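Local atomic coordinates of 4-hydroxybutyrate CoA-transferase (Porphyromonas gingivalis, PDB entry 3EH7), a protein that probably transfers coenzyme A between acyl-CoA thioesters and small carboxylates such as acetate. Residues V104-V109 against S336-Q341. Numbering follows the deposited sequence.
Sequences VFFYEV and SGTGGQ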
loop_
_atom_site.group_PDB
_atom_site.type_symbol
_atom_site.label_atom_id
_atom_site.label_comp_id
_atom_site.label_asym_id
_atom_site.label_seq_id
_atom_site.Cartn_x
_atom_site.Cartn_y
_atom_site.Cartn_z
ATOM N N VAL A 104 9.983 -5.925 4.099
ATOM C CA VAL A 104 10.193 -5.100 2.929
ATOM C C VAL A 104 9.161 -5.548 1.912
ATOM O O VAL A 104 8.717 -6.677 1.969
ATOM C CB VAL A 104 11.634 -5.284 2.388
ATOM C CG1 VAL A 104 11.876 -6.725 2.064
ATOM C CG2 VAL A 104 11.901 -4.352 1.183
ATOM N N PHE A 105 8.737 -4.670 1.019
ATOM C CA PHE A 105 7.936 -5.115 -0.118
ATOM C C PHE A 105 8.875 -5.816 -1.099
ATOM O O PHE A 105 9.957 -5.334 -1.368
ATOM C CB PHE A 105 7.279 -3.952 -0.827
ATOM C CG PHE A 105 6.133 -3.327 -0.065
ATOM C CD1 PHE A 105 5.227 -4.105 0.623
ATOM C CD2 PHE A 105 5.954 -1.936 -0.087
ATOM C CE1 PHE A 105 4.158 -3.520 1.308
ATOM C CE2 PHE A 105 4.884 -1.358 0.562
ATOM C CZ PHE A 105 3.988 -2.158 1.282
ATOM N N PHE A 106 8.449 -6.933 -1.644
ATOM C CA PHE A 106 9.304 -7.728 -2.530
ATOM C C PHE A 106 9.843 -6.879 -3.710
ATOM O O PHE A 106 11.040 -6.884 -3.981
ATOM C CB PHE A 106 8.516 -8.943 -3.016
ATOM C CG PHE A 106 9.353 -10.017 -3.671
ATOM C CD1 PHE A 106 10.746 -9.989 -3.662
ATOM C CD2 PHE A 106 8.719 -11.084 -4.292
ATOM C CE1 PHE A 106 11.473 -10.997 -4.291
ATOM C CE2 PHE A 106 9.437 -12.085 -4.896
ATOM C CZ PHE A 106 10.818 -12.053 -4.894
ATOM N N TYR A 107 8.968 -6.137 -4.391
ATOM C CA TYR A 107 9.401 -5.278 -5.509
ATOM C C TYR A 107 10.435 -4.203 -5.151
ATOM O O TYR A 107 11.127 -3.711 -6.026
ATOM C CB TYR A 107 8.200 -4.654 -6.247
ATOM C CG TYR A 107 7.709 -3.378 -5.629
ATOM C CD1 TYR A 107 6.800 -3.409 -4.595
ATOM C CD2 TYR A 107 8.199 -2.124 -6.047
ATOM C CE1 TYR A 107 6.335 -2.248 -4.005
ATOM C CE2 TYR A 107 7.745 -0.956 -5.449
ATOM C CZ TYR A 107 6.809 -1.038 -4.424
ATOM O OH TYR A 107 6.317 0.072 -3.793
ATOM N N GLU A 108 10.532 -3.846 -3.869
ATOM C CA GLU A 108 11.451 -2.839 -3.379
ATOM C C GLU A 108 12.839 -3.371 -3.026
ATOM O O GLU A 108 13.777 -2.591 -2.828
ATOM C CB GLU A 108 10.871 -2.146 -2.134
ATOM C CG GLU A 108 10.262 -0.787 -2.393
ATOM C CD GLU A 108 9.923 -0.049 -1.100
ATOM O OE1 GLU A 108 9.053 -0.518 -0.339
ATOM O OE2 GLU A 108 10.557 1.000 -0.829
ATOM N N VAL A 109 12.973 -4.687 -2.928
ATOM C CA VAL A 109 14.247 -5.284 -2.541
ATOM C C VAL A 109 15.429 -4.897 -3.441
ATOM O O VAL A 109 16.490 -4.514 -2.933
ATOM C CB VAL A 109 14.100 -6.815 -2.431
ATOM C CG1 VAL A 109 15.445 -7.484 -2.299
ATOM C CG2 VAL A 109 13.169 -7.136 -1.243
ATOM N N SER A 336 8.077 -20.632 -0.463
ATOM C CA SER A 336 8.469 -19.232 -0.724
ATOM C C SER A 336 7.665 -18.271 0.151
ATOM O O SER A 336 6.436 -18.306 0.164
ATOM C CB SER A 336 8.294 -18.885 -2.221
ATOM O OG SER A 336 8.570 -17.520 -2.485
ATOM N N GLY A 337 8.376 -17.432 0.899
ATOM C CA GLY A 337 7.752 -16.440 1.760
ATOM C C GLY A 337 8.226 -15.059 1.383
ATOM O O GLY A 337 8.842 -14.369 2.184
ATOM N N THR A 338 7.932 -14.658 0.156
ATOM C CA THR A 338 8.407 -13.378 -0.381
ATOM C C THR A 338 7.564 -12.182 0.116
ATOM O O THR A 338 7.984 -11.035 -0.018
ATOM C CB THR A 338 8.260 -13.366 -1.895
ATOM O OG1 THR A 338 6.859 -13.451 -2.222
ATOM C CG2 THR A 338 9.046 -14.540 -2.533
ATOM N N GLY A 339 6.355 -12.451 0.612
ATOM C CA GLY A 339 5.413 -11.388 0.913
ATOM C C GLY A 339 4.996 -10.585 -0.308
ATOM O O GLY A 339 4.485 -9.471 -0.171
ATOM N N GLY A 340 5.204 -11.139 -1.499
ATOM C CA GLY A 340 4.901 -10.460 -2.742
ATOM C C GLY A 340 3.421 -10.234 -3.015
ATOM O O GLY A 340 3.064 -9.476 -3.913
ATOM N N GLN A 341 2.536 -10.862 -2.241
ATOM C CA GLN A 341 1.109 -10.821 -2.569
ATOM C C GLN A 341 0.524 -9.405 -2.529
ATOM O O GLN A 341 -0.244 -9.022 -3.414
ATOM C CB GLN A 341 0.287 -11.824 -1.737
ATOM C CG GLN A 341 0.243 -11.610 -0.252
ATOM C CD GLN A 341 -0.481 -12.743 0.476
ATOM O OE1 GLN A 341 -0.063 -13.894 0.408
ATOM N NE2 GLN A 341 -1.552 -12.411 1.181
HETATM O O HOH W 1 5.702 -7.166 -1.053
#
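F106 and T338 make the main nonpolar contact. The side chains cross at a slant, with the CD2–CE2 side of the F106 ring against the threonine. F106 CD2 lies 3.3 Å from T338 CB, and F106 CE2 lies 3.4 Å from the methyl T338 CG2. T338 CG2 also approaches F106 CZ. F106 CG stands anti to the backbone N (chi1 -166°), which carries the ring across to the loop 336-341. The base of the same side chain meets G340: F106 CB is 3.9 Å from G340 CA, which sits at the ring edge, near its plane, with no side chain in between.

No direct hydrogen bond joins 104-109 to 336-341. One water bridges the backbones instead. It accepts from F106 N at 2.8 Å and donates to G339 O, also at 2.8 Å.

Within the loop 336-341, T338 OG1 accepts a hydrogen bond from G340 N, with an N-H...O angle of 153°. This is an ST turn. T338 OG1 is also hydrogen-bonded to E242 OE2, so two hydrogen bonds hold the T338 hydroxyl while CB and CG2 meet the ring. G339 has a positive phi, 62°, and the chain turns there just before helix 341-350.

Around the contact, F106 also packs on M62, and Y107 N is hydrogen-bonded to D343 OD2 of helix 341-350. From the same 104-109 segment, E108 forms a salt bridge with K402 of the second subunit.

The contact thus joins a loop of the N-terminal family region to one of the C-terminal region. Their direct join rests on van der Waals packing. The hydroxyl bonds of T338 probably set which of its atoms face the ring. The F106 amide and the G339 carbonyl are linked through the water, not to each other.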